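PDB 1IPA: RNA 2'-o-ribose methyltransferase from Thermus thermophilus, which probably transfers methyl groups to the 2'-O position of ribose in RNA, using an active-site architecture built on a deep trefoil knot. Local coordinates for residues L17-R20 with K21-D24; S88-D91 with N92-L96; L172-S175 with E176-L180; V214-E217 with H218-L221; L253-E256 with A257-Q260. One frame throughout, in Å; residues are numbered along the deposited sequence.

Interaction 1: residues L17-R20 with K21-D24; sequences LLER and KHRD
H22 sets its ring alongside the carboxylate of E19, the N-cap residue of this helix start, and both side chains point the same way. The two planes are 51° apart, with E19 OE1 3.7 Å from H22 CE1; H22 ND1 itself bonds to the carbonyl of R16. R23 ties its helix to the preceding turn through L17 O and, by water 1, L18 O. Its chain bends at chi3 (-74°), which folds the guanidinium back over the turn, and R23 NH1 donates to L17 O at 2.9 Å, the oxygen lying in the guanidinium plane. Water 1 links R23 NH2 (2.7 Å) to L18 O, while R20 CA and E19 O sit over one face of the group. D24 N makes the sound backbone bond of this helix start, to R20 O at 3.0 Å, after the weak one from R23 N to E19 O at 3.4 Å. The D24 carboxylate also meets the extended R20 chain, whose NE reaches the syn lone pair of D24 OD2 at 3.2 Å in a salt bridge. Water 2 joins D24 OD1 to R20 NH2, the latter bond being weak. R23 NH2 has a salt bridge to D152 as well, so the buried positive charge is probably well compensated, while the same guanidinium links the helix to the backbone of the turn that leads into it.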
loop_
_atom_site.group_PDB
_atom_site.type_symbol
_atom_site.label_atom_id
_atom_site.label_comp_id
_atom_site.label_asym_id
_atom_site.label_seq_id
_atom_site.Cartn_x
_atom_site.Cartn_y
_atom_site.Cartn_z
ATOM N N LEU A 17 16.840 -8.513 5.411
ATOM C CA LEU A 17 15.522 -7.931 5.606
ATOM C C LEU A 17 14.785 -7.700 4.286
ATOM O O LEU A 17 13.614 -7.316 4.284
ATOM C CB LEU A 17 15.637 -6.624 6.403
ATOM C CG LEU A 17 15.519 -6.624 7.940
ATOM C CD1 LEU A 17 15.763 -8.000 8.553
ATOM C CD2 LEU A 17 16.491 -5.595 8.486
ATOM N N LEU A 18 15.460 -7.937 3.160
ATOM C CA LEU A 18 14.797 -7.768 1.868
ATOM C C LEU A 18 13.824 -8.917 1.632
ATOM O O LEU A 18 12.919 -8.815 0.808
ATOM C CB LEU A 18 15.809 -7.679 0.723
ATOM C CG LEU A 18 16.651 -6.394 0.746
ATOM C CD1 LEU A 18 17.609 -6.381 -0.422
ATOM C CD2 LEU A 18 15.744 -5.180 0.701
ATOM N N GLU A 19 14.002 -10.001 2.382
ATOM C CA GLU A 19 13.124 -11.157 2.267
ATOM C C GLU A 19 12.117 -11.173 3.422
ATOM O O GLU A 19 12.450 -10.806 4.551
ATOM C CB GLU A 19 13.972 -12.423 2.226
ATOM C CG GLU A 19 14.803 -12.489 0.950
ATOM C CD GLU A 19 15.923 -13.497 1.026
ATOM O OE1 GLU A 19 15.645 -14.675 1.340
ATOM O OE2 GLU A 19 17.086 -13.110 0.771
ATOM N N ARG A 20 10.883 -11.593 3.143
ATOM C CA ARG A 20 9.843 -11.585 4.167
ATOM C C ARG A 20 10.054 -12.424 5.418
ATOM O O ARG A 20 9.843 -11.931 6.519
ATOM C CB ARG A 20 8.478 -11.952 3.574
ATOM C CG ARG A 20 7.392 -11.930 4.642
ATOM C CD ARG A 20 5.978 -11.977 4.092
ATOM N NE ARG A 20 5.019 -11.695 5.160
ATOM C CZ ARG A 20 3.710 -11.556 4.987
ATOM N NH1 ARG A 20 3.183 -11.672 3.777
ATOM N NH2 ARG A 20 2.932 -11.290 6.025
ATOM N N LYS A 21 10.441 -13.683 5.267
ATOM C CA LYS A 21 10.641 -14.539 6.435
ATOM C C LYS A 21 11.588 -13.910 7.463
ATOM O O LYS A 21 11.357 -14.007 8.665
ATOM C CB LYS A 21 11.182 -15.912 6.009
ATOM C CG LYS A 21 10.148 -17.032 5.995
ATOM C CD LYS A 21 9.008 -16.767 5.019
ATOM C CE LYS A 21 8.054 -17.963 4.912
ATOM N NZ LYS A 21 8.706 -19.168 4.328
ATOM N N HIS A 22 12.647 -13.270 6.981
ATOM C CA HIS A 22 13.626 -12.633 7.847
ATOM C C HIS A 22 13.078 -11.411 8.564
ATOM O O HIS A 22 13.452 -11.142 9.701
ATOM C CB HIS A 22 14.861 -12.266 7.032
ATOM C CG HIS A 22 15.544 -13.450 6.427
ATOM N ND1 HIS A 22 16.202 -13.394 5.216
ATOM C CD2 HIS A 22 15.656 -14.729 6.856
ATOM C CE1 HIS A 22 16.688 -14.588 4.926
ATOM N NE2 HIS A 22 16.370 -15.415 5.904
ATOM N N ARG A 23 12.193 -10.672 7.910
ATOM C CA ARG A 23 11.600 -9.502 8.535
ATOM C C ARG A 23 10.661 -9.952 9.639
ATOM O O ARG A 23 10.635 -9.379 10.725
ATOM C CB ARG A 23 10.797 -8.687 7.520
ATOM C CG ARG A 23 11.605 -8.130 6.373
ATOM C CD ARG A 23 10.783 -7.128 5.598
ATOM N NE ARG A 23 9.760 -7.749 4.761
ATOM C CZ ARG A 23 9.978 -8.191 3.524
ATOM N NH1 ARG A 23 11.184 -8.083 2.982
ATOM N NH2 ARG A 23 8.980 -8.708 2.815
ATOM N N ASP A 24 9.886 -10.992 9.354
ATOM C CA ASP A 24 8.920 -11.494 10.318
ATOM C C ASP A 24 9.534 -12.110 11.564
ATOM O O ASP A 24 9.078 -11.852 12.675
ATOM C CB ASP A 24 7.988 -12.517 9.657
ATOM C CG ASP A 24 7.203 -11.928 8.500
ATOM O OD1 ASP A 24 6.940 -10.706 8.512
ATOM O OD2 ASP A 24 6.839 -12.695 7.583
HETATM O O HOH W 1 9.910 -9.172 0.333
HETATM O O HOH W 2 4.330 -9.311 8.004
#

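Interaction 2: residues S88-D91 with N92-L96; sequences SVRD and NPAGL
S88 and P93 form the closest side-chain contact of this loop, where S88 OG and S88 CB both press on the pyrrolidine ring, S88 OG reaching P93 CB at 3.3 Å. The contact across the loop is one of van der Waals packing, with no hydrogen bond passing from one segment to the other. P93 is also met at its other end, its CD lying 3.7 Å from D91 O. R90 supplies the second patch: its chain runs extended from CG to NE beside N92 O, which lies 3.6 Å from R90 CB. That course carries the guanidinium to A94, whose methyl lies over one of its faces, with A94 CB 3.9 Å from R90 NH1. The polar part is internal to the first segment. S88 OG, placed trans to the backbone N (chi1 179°), accepts from R90 N at 3.0 Å with a fairly straight N-H...O angle of 163°, an ST turn. The same hydroxyl is hydrogen-bonded to E32 OE2, so it is gripped from two directions while its flank touches the proline. The E32 carboxylate further accepts from the backbone N atoms of V89 and A94, and thereby ties both segments to one acid; R90 NE approaches E32 OE1 at long range and weakly. The loop connects helix 81-87 to strand 96-101 in the N-terminal domain. A94 touches E61 of helix 59-66, while V89 and R90 reach Q157 and R160 on helix 156-161.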
loop_
_atom_site.group_PDB
_atom_site.type_symbol
_atom_site.label_atom_id
_atom_site.label_comp_id
_atom_site.label_asym_id
_atom_site.label_seq_id
_atom_site.Cartn_x
_atom_site.Cartn_y
_atom_site.Cartn_z
ATOM N N SER A 88 18.734 -1.279 -1.274
ATOM C CA SER A 88 17.721 -0.587 -2.060
ATOM C C SER A 88 16.876 -1.453 -2.983
ATOM O O SER A 88 17.286 -2.533 -3.411
ATOM C CB SER A 88 18.387 0.519 -2.887
ATOM O OG SER A 88 17.441 1.212 -3.685
ATOM N N VAL A 89 15.687 -0.954 -3.296
ATOM C CA VAL A 89 14.777 -1.657 -4.181
ATOM C C VAL A 89 14.416 -0.713 -5.331
ATOM O O VAL A 89 13.440 -0.927 -6.038
ATOM C CB VAL A 89 13.505 -2.107 -3.412
ATOM C CG1 VAL A 89 12.584 -0.938 -3.164
ATOM C CG2 VAL A 89 12.810 -3.199 -4.161
ATOM N N ARG A 90 15.232 0.326 -5.504
ATOM C CA ARG A 90 15.041 1.329 -6.552
ATOM C C ARG A 90 16.202 1.295 -7.545
ATOM O O ARG A 90 17.245 0.709 -7.264
ATOM C CB ARG A 90 15.016 2.730 -5.946
ATOM C CG ARG A 90 14.260 2.855 -4.656
ATOM C CD ARG A 90 14.379 4.266 -4.138
ATOM N NE ARG A 90 13.444 4.522 -3.055
ATOM C CZ ARG A 90 13.209 5.726 -2.554
ATOM N NH1 ARG A 90 13.851 6.772 -3.047
ATOM N NH2 ARG A 90 12.326 5.884 -1.572
ATOM N N ASP A 91 16.025 1.939 -8.699
ATOM C CA ASP A 91 17.095 2.001 -9.691
ATOM C C ASP A 91 18.197 2.854 -9.079
ATOM O O ASP A 91 19.373 2.495 -9.129
ATOM C CB ASP A 91 16.603 2.634 -10.993
ATOM C CG ASP A 91 15.633 1.741 -11.747
ATOM O OD1 ASP A 91 15.999 0.581 -12.040
ATOM O OD2 ASP A 91 14.508 2.198 -12.049
ATOM N N ASN A 92 17.795 3.981 -8.495
ATOM C CA ASN A 92 18.712 4.899 -7.822
ATOM C C ASN A 92 18.264 5.002 -6.359
ATOM O O ASN A 92 17.225 5.598 -6.055
ATOM C CB ASN A 92 18.669 6.287 -8.463
ATOM C CG ASN A 92 19.035 6.262 -9.931
ATOM O OD1 ASN A 92 18.214 5.914 -10.784
ATOM N ND2 ASN A 92 20.278 6.622 -10.237
ATOM N N PRO A 93 19.047 4.418 -5.437
ATOM C CA PRO A 93 18.762 4.417 -3.999
ATOM C C PRO A 93 18.751 5.770 -3.294
ATOM O O PRO A 93 19.437 6.707 -3.701
ATOM C CB PRO A 93 19.835 3.487 -3.443
ATOM C CG PRO A 93 20.981 3.712 -4.373
ATOM C CD PRO A 93 20.298 3.695 -5.717
ATOM N N ALA A 94 17.956 5.865 -2.232
ATOM C CA ALA A 94 17.876 7.089 -1.449
ATOM C C ALA A 94 19.194 7.240 -0.704
ATOM O O ALA A 94 20.013 6.321 -0.684
ATOM C CB ALA A 94 16.733 7.009 -0.467
ATOM N N GLY A 95 19.403 8.400 -0.096
ATOM C CA GLY A 95 20.637 8.618 0.631
ATOM C C GLY A 95 20.417 8.323 2.097
ATOM O O GLY A 95 21.352 8.338 2.899
ATOM N N LEU A 96 19.165 8.038 2.437
ATOM C CA LEU A 96 18.787 7.753 3.812
ATOM C C LEU A 96 17.877 6.542 3.890
ATOM O O LEU A 96 16.771 6.551 3.343
ATOM C CB LEU A 96 18.079 8.966 4.413
ATOM C CG LEU A 96 17.788 8.924 5.912
ATOM C CD1 LEU A 96 19.101 8.936 6.689
ATOM C CD2 LEU A 96 16.928 10.127 6.294
#

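Interaction 3: residues L172-S175 with E176-L180; sequences LAAS and ESEVL
The carboxylate of E178 is the flat group of this contact, and it folds back so that OE1 comes up against S175. E178 OE1 accepts from S175 N at 2.7 Å, while S175 OG accepts in turn from E178 N at 3.0 Å. Together the two bonds make a capping box at the start of helix 176-185. Both OG and OE1 crowd a carbon of the other residue, so their exact places are doubtful, although the pattern of the box is clear. The torsion of S175 (chi1 68°) puts OG between its backbone N and carbonyl carbon, facing the first turn of the helix. Inside the turn, V179 N donates to S175 O at 2.8 Å with an angle of 161°. Beneath the polar cap, A174 CB packs on V179 CG2 at 3.7 Å and lies 3.9 Å from E178 CB. V179 carries this apolar side on to W225 and V120, and E176 OE2 is hydrogen-bonded to W225 NE1. S175 is the N-cap residue between strand 171-174, at the edge of the parallel sheet, and helix 176-185. The box satisfies backbone N-H groups on both sides of the junction, and the helix N-terminus would probably favour the charged form of E178.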
loop_
_atom_site.group_PDB
_atom_site.type_symbol
_atom_site.label_atom_id
_atom_site.label_comp_id
_atom_site.label_asym_id
_atom_site.label_seq_id
_atom_site.Cartn_x
_atom_site.Cartn_y
_atom_site.Cartn_z
ATOM N N LEU A 172 -6.581 -4.278 5.319
ATOM C CA LEU A 172 -6.831 -5.610 5.859
ATOM C C LEU A 172 -6.937 -6.708 4.809
ATOM O O LEU A 172 -7.330 -6.472 3.661
ATOM C CB LEU A 172 -8.110 -5.616 6.698
ATOM C CG LEU A 172 -8.330 -4.559 7.784
ATOM C CD1 LEU A 172 -7.061 -4.355 8.596
ATOM C CD2 LEU A 172 -8.747 -3.269 7.133
ATOM N N ALA A 173 -6.595 -7.922 5.220
ATOM C CA ALA A 173 -6.658 -9.074 4.340
ATOM C C ALA A 173 -7.562 -10.142 4.949
ATOM O O ALA A 173 -7.829 -10.141 6.158
ATOM C CB ALA A 173 -5.263 -9.637 4.114
ATOM N N ALA A 174 -8.034 -11.040 4.091
ATOM C CA ALA A 174 -8.900 -12.139 4.491
ATOM C C ALA A 174 -9.303 -12.868 3.218
ATOM O O ALA A 174 -9.103 -12.357 2.113
ATOM C CB ALA A 174 -10.128 -11.609 5.208
ATOM N N SER A 175 -9.869 -14.060 3.366
ATOM C CA SER A 175 -10.290 -14.836 2.208
ATOM C C SER A 175 -11.484 -14.152 1.561
ATOM O O SER A 175 -12.208 -13.404 2.215
ATOM C CB SER A 175 -10.684 -16.251 2.631
ATOM O OG SER A 175 -11.865 -16.226 3.417
ATOM N N GLU A 176 -11.688 -14.418 0.277
ATOM C CA GLU A 176 -12.800 -13.828 -0.441
ATOM C C GLU A 176 -14.107 -14.091 0.304
ATOM O O GLU A 176 -14.901 -13.176 0.496
ATOM C CB GLU A 176 -12.866 -14.388 -1.863
ATOM C CG GLU A 176 -11.549 -14.240 -2.625
ATOM C CD GLU A 176 -11.657 -14.559 -4.116
ATOM O OE1 GLU A 176 -10.598 -14.617 -4.783
ATOM O OE2 GLU A 176 -12.791 -14.737 -4.620
ATOM N N SER A 177 -14.318 -15.331 0.738
ATOM C CA SER A 177 -15.532 -15.701 1.469
ATOM C C SER A 177 -15.642 -14.890 2.752
ATOM O O SER A 177 -16.718 -14.410 3.097
ATOM C CB SER A 177 -15.519 -17.190 1.841
ATOM O OG SER A 177 -15.117 -18.002 0.753
ATOM N N GLU A 178 -14.522 -14.749 3.454
ATOM C CA GLU A 178 -14.481 -13.997 4.705
ATOM C C GLU A 178 -14.821 -12.525 4.501
ATOM O O GLU A 178 -15.551 -11.928 5.295
ATOM C CB GLU A 178 -13.094 -14.109 5.348
ATOM C CG GLU A 178 -12.793 -15.450 5.989
ATOM C CD GLU A 178 -11.331 -15.586 6.378
ATOM O OE1 GLU A 178 -10.481 -15.722 5.468
ATOM O OE2 GLU A 178 -11.030 -15.547 7.589
ATOM N N VAL A 179 -14.274 -11.940 3.439
ATOM C CA VAL A 179 -14.527 -10.540 3.135
ATOM C C VAL A 179 -15.973 -10.349 2.699
ATOM O O VAL A 179 -16.623 -9.384 3.097
ATOM C CB VAL A 179 -13.565 -10.035 2.036
ATOM C CG1 VAL A 179 -14.034 -8.693 1.484
ATOM C CG2 VAL A 179 -12.163 -9.898 2.620
ATOM N N LEU A 180 -16.480 -11.275 1.892
ATOM C CA LEU A 180 -17.860 -11.200 1.429
ATOM C C LEU A 180 -18.845 -11.327 2.594
ATOM O O LEU A 180 -19.832 -10.598 2.664
ATOM C CB LEU A 180 -18.112 -12.278 0.368
ATOM C CG LEU A 180 -17.559 -11.872 -1.005
ATOM C CD1 LEU A 180 -17.567 -13.036 -1.981
ATOM C CD2 LEU A 180 -18.403 -10.724 -1.529
#

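Interaction 4: residues V214-E217 with H218-L221; sequences VGPE and HEGL
P216 O accepts from E219 N at 3.3 Å, a weak bond with an N-H...O angle of 152°, and this closes a type I beta turn from P216 to E219. The turn reverses the chain, so that 214-217 and 218-221 run nearly antiparallel. At its corner E217 and H218 lie side by side and point the same way. E217 CG sits over the centre of the H218 ring, 3.6 Å from the centroid and only 5° off the ring normal, a CH-pi contact. The first torsion of E217 sets CG between the backbone N and the carbonyl carbon, and from there the extended chain carries the carboxylate past the ring, with E217 OE2 3.2 Å from H218 CE1. Carboxylate and ring planes are 57° apart, so the acid is tilted against the imidazole. P216 and E219 run alongside one another on the next pair, their closest side-chain approach being P216 CG to E219 OE2 at 4.2 Å. At the open end of the reversal L221 turns CD2 onto G215, 3.4 Å from G215 N, where the glycine presents bare backbone to the leucine methyl. L221 also touches A192 of strand 190-193. The loop runs from strand 210-214 to helix 223-228, and its sequence GPEHEG fits a motif of the SpoU family that in relatives helps to form the cofactor-binding, knotted region; a similar role is probable here.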
loop_
_atom_site.group_PDB
_atom_site.type_symbol
_atom_site.label_atom_id
_atom_site.label_comp_id
_atom_site.label_asym_id
_atom_site.label_seq_id
_atom_site.Cartn_x
_atom_site.Cartn_y
_atom_site.Cartn_z
ATOM N N VAL A 214 -12.686 -4.525 -7.110
ATOM C CA VAL A 214 -11.972 -4.535 -8.380
ATOM C C VAL A 214 -11.153 -5.830 -8.418
ATOM O O VAL A 214 -10.581 -6.240 -7.406
ATOM C CB VAL A 214 -11.033 -3.321 -8.518
ATOM C CG1 VAL A 214 -10.243 -3.426 -9.805
ATOM C CG2 VAL A 214 -11.840 -2.041 -8.533
ATOM N N GLY A 215 -11.111 -6.486 -9.572
ATOM C CA GLY A 215 -10.365 -7.725 -9.672
ATOM C C GLY A 215 -9.014 -7.499 -10.315
ATOM O O GLY A 215 -8.602 -6.349 -10.477
ATOM N N PRO A 216 -8.294 -8.571 -10.691
ATOM C CA PRO A 216 -6.978 -8.435 -11.325
ATOM C C PRO A 216 -7.182 -7.704 -12.641
ATOM O O PRO A 216 -8.290 -7.707 -13.171
ATOM C CB PRO A 216 -6.541 -9.885 -11.535
ATOM C CG PRO A 216 -7.288 -10.640 -10.461
ATOM C CD PRO A 216 -8.648 -9.990 -10.520
ATOM N N GLU A 217 -6.134 -7.088 -13.178
ATOM C CA GLU A 217 -6.283 -6.358 -14.433
ATOM C C GLU A 217 -6.451 -7.281 -15.635
ATOM O O GLU A 217 -7.079 -6.910 -16.627
ATOM C CB GLU A 217 -5.096 -5.419 -14.661
ATOM C CG GLU A 217 -3.795 -6.100 -14.996
ATOM C CD GLU A 217 -2.681 -5.105 -15.237
ATOM O OE1 GLU A 217 -2.256 -4.440 -14.274
ATOM O OE2 GLU A 217 -2.233 -4.977 -16.393
ATOM N N HIS A 218 -5.902 -8.486 -15.542
ATOM C CA HIS A 218 -6.006 -9.445 -16.636
ATOM C C HIS A 218 -7.154 -10.423 -16.408
ATOM O O HIS A 218 -7.184 -11.499 -17.004
ATOM C CB HIS A 218 -4.693 -10.228 -16.792
ATOM C CG HIS A 218 -3.490 -9.363 -17.027
ATOM N ND1 HIS A 218 -3.471 -8.348 -17.962
ATOM C CD2 HIS A 218 -2.258 -9.377 -16.463
ATOM C CE1 HIS A 218 -2.280 -7.775 -17.962
ATOM N NE2 HIS A 218 -1.526 -8.380 -17.061
ATOM N N GLU A 219 -8.101 -10.048 -15.553
ATOM C CA GLU A 219 -9.235 -10.921 -15.257
ATOM C C GLU A 219 -10.402 -10.201 -14.585
ATOM O O GLU A 219 -10.233 -9.163 -13.947
ATOM C CB GLU A 219 -8.774 -12.075 -14.364
ATOM C CG GLU A 219 -9.839 -13.120 -14.081
ATOM C CD GLU A 219 -9.346 -14.208 -13.148
ATOM O OE1 GLU A 219 -10.102 -15.177 -12.910
ATOM O OE2 GLU A 219 -8.205 -14.093 -12.649
ATOM N N GLY A 220 -11.592 -10.768 -14.733
ATOM C CA GLY A 220 -12.767 -10.175 -14.126
ATOM C C GLY A 220 -13.024 -10.739 -12.740
ATOM O O GLY A 220 -12.308 -11.626 -12.272
ATOM N N LEU A 221 -14.044 -10.211 -12.075
ATOM C CA LEU A 221 -14.405 -10.676 -10.744
ATOM C C LEU A 221 -15.225 -11.950 -10.895
ATOM O O LEU A 221 -16.052 -12.051 -11.803
ATOM C CB LEU A 221 -15.229 -9.608 -10.016
ATOM C CG LEU A 221 -14.516 -8.325 -9.577
ATOM C CD1 LEU A 221 -15.529 -7.295 -9.131
ATOM C CD2 LEU A 221 -13.552 -8.641 -8.454
#

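Interaction 5: residues L253-E256 with A257-Q260; sequences LLYE and ALRQ
E256 grips R259 and Q260, three and four residues further along helix 246-261, the C-terminal helix of the knotted methyltransferase domain. The ionic part is a two-pronged, side-on salt bridge. R259 NE donates to E256 OE2 at 2.8 Å, nearly straight at 175°, and R259 NH2 to E256 OE1 at 3.0 Å. R259 meets both oxygens on their syn sides, and they lie close to the guanidinium plane, with carboxylate and guanidinium planes 30° apart. The bend of the glutamate chain at chi2 (61°) turns its acid forward along the helix, toward these donors. An amide bond completes the grip: Q260 NE2 reaches the anti side of E256 OE1 at 2.6 Å, so this oxygen has two donors and the buried carboxylate probably remains charged. The bonds from R259 NE and Q260 NE2 are both tilted out of the carboxylate plane. Q260 also uses its amide on A204 O and L206 N, anchoring the helix to that loop. The backbone part is the usual helical series, such as L258 N to L254 O at 3.0 Å and R259 N to Y255 O at 2.8 Å. Apolar contacts cover the rest. L254 packs on helix 127-140 and on strands 117-122 and 210-214, and A257 touches L117 and L206. On the outer side Y255 and L258 run side by side, with L258 CD2 meeting the tyrosine ring obliquely, 4.0 Å from Y255 CD2.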
loop_
_atom_site.group_PDB
_atom_site.type_symbol
_atom_site.label_atom_id
_atom_site.label_comp_id
_atom_site.label_asym_id
_atom_site.label_seq_id
_atom_site.Cartn_x
_atom_site.Cartn_y
_atom_site.Cartn_z
ATOM N N LEU A 253 -12.477 4.991 -9.822
ATOM C CA LEU A 253 -13.674 4.684 -9.050
ATOM C C LEU A 253 -13.742 5.479 -7.749
ATOM O O LEU A 253 -14.780 6.028 -7.409
ATOM C CB LEU A 253 -13.705 3.189 -8.729
ATOM C CG LEU A 253 -13.637 2.286 -9.961
ATOM C CD1 LEU A 253 -13.171 0.909 -9.554
ATOM C CD2 LEU A 253 -14.998 2.245 -10.646
ATOM N N LEU A 254 -12.627 5.550 -7.032
ATOM C CA LEU A 254 -12.596 6.265 -5.763
ATOM C C LEU A 254 -12.707 7.786 -5.908
ATOM O O LEU A 254 -13.330 8.443 -5.060
ATOM C CB LEU A 254 -11.346 5.867 -4.971
ATOM C CG LEU A 254 -11.297 4.364 -4.653
ATOM C CD1 LEU A 254 -10.078 4.043 -3.810
ATOM C CD2 LEU A 254 -12.566 3.949 -3.921
ATOM N N TYR A 255 -12.124 8.352 -6.966
ATOM C CA TYR A 255 -12.240 9.791 -7.172
ATOM C C TYR A 255 -13.645 10.171 -7.603
ATOM O O TYR A 255 -14.096 11.268 -7.331
ATOM C CB TYR A 255 -11.220 10.303 -8.194
ATOM C CG TYR A 255 -9.959 10.782 -7.518
ATOM C CD1 TYR A 255 -8.956 9.879 -7.146
ATOM C CD2 TYR A 255 -9.804 12.121 -7.166
ATOM C CE1 TYR A 255 -7.837 10.299 -6.437
ATOM C CE2 TYR A 255 -8.686 12.550 -6.458
ATOM C CZ TYR A 255 -7.712 11.635 -6.097
ATOM O OH TYR A 255 -6.609 12.054 -5.394
ATOM N N GLU A 256 -14.335 9.258 -8.279
ATOM C CA GLU A 256 -15.708 9.503 -8.704
ATOM C C GLU A 256 -16.599 9.492 -7.462
ATOM O O GLU A 256 -17.630 10.160 -7.417
ATOM C CB GLU A 256 -16.177 8.420 -9.685
ATOM C CG GLU A 256 -17.717 8.347 -9.857
ATOM C CD GLU A 256 -18.349 9.637 -10.411
ATOM O OE1 GLU A 256 -19.598 9.733 -10.404
ATOM O OE2 GLU A 256 -17.610 10.545 -10.856
ATOM N N ALA A 257 -16.203 8.712 -6.461
ATOM C CA ALA A 257 -16.962 8.642 -5.213
ATOM C C ALA A 257 -16.767 9.976 -4.506
ATOM O O ALA A 257 -17.705 10.551 -3.973
ATOM C CB ALA A 257 -16.453 7.512 -4.350
ATOM N N LEU A 258 -15.533 10.468 -4.529
ATOM C CA LEU A 258 -15.189 11.741 -3.920
ATOM C C LEU A 258 -15.890 12.880 -4.648
ATOM O O LEU A 258 -16.252 13.886 -4.038
ATOM C CB LEU A 258 -13.669 11.952 -3.967
ATOM C CG LEU A 258 -13.140 13.307 -3.483
ATOM C CD1 LEU A 258 -13.334 13.416 -1.973
ATOM C CD2 LEU A 258 -11.661 13.459 -3.847
ATOM N N ARG A 259 -16.084 12.728 -5.956
ATOM C CA ARG A 259 -16.742 13.772 -6.736
ATOM C C ARG A 259 -18.225 13.863 -6.375
ATOM O O ARG A 259 -18.788 14.954 -6.309
ATOM C CB ARG A 259 -16.594 13.506 -8.240
ATOM C CG ARG A 259 -17.151 14.631 -9.131
ATOM C CD ARG A 259 -17.276 14.207 -10.582
ATOM N NE ARG A 259 -18.334 13.218 -10.752
ATOM C CZ ARG A 259 -19.629 13.512 -10.785
ATOM N NH1 ARG A 259 -20.028 14.769 -10.671
ATOM N NH2 ARG A 259 -20.525 12.549 -10.913
ATOM N N GLN A 260 -18.852 12.711 -6.148
ATOM C CA GLN A 260 -20.270 12.663 -5.794
ATOM C C GLN A 260 -20.511 13.200 -4.396
ATOM O O GLN A 260 -21.542 13.811 -4.136
ATOM C CB GLN A 260 -20.805 11.228 -5.895
ATOM C CG GLN A 260 -21.185 10.811 -7.312
ATOM C CD GLN A 260 -21.551 9.341 -7.436
ATOM O OE1 GLN A 260 -22.288 8.797 -6.616
ATOM N NE2 GLN A 260 -21.050 8.700 -8.479
#

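Interactions 1 and 2 belong to the N-terminal domain, which has an eL30-like fold, their centres 18 Å apart and their nearest atoms about 5 Å apart. Interactions 3 and 4 lie in the methyltransferase domain, 16 Å apart between centres, and interaction 5 sits on its C-terminal helix. Among the five, only interactions 4 and 5 touch: V214 CG2 packs on L253 CD1 at 3.4 Å, so the loop after strand 210-214 packs against helix 246-261. Interactions 1 and 5 stand 37 Å apart between centres, whereas interactions 1 and 3 come within about 9 Å at their nearest atoms. The two domains meet near R23 of interaction 1 and D152, which precedes helix 156-161.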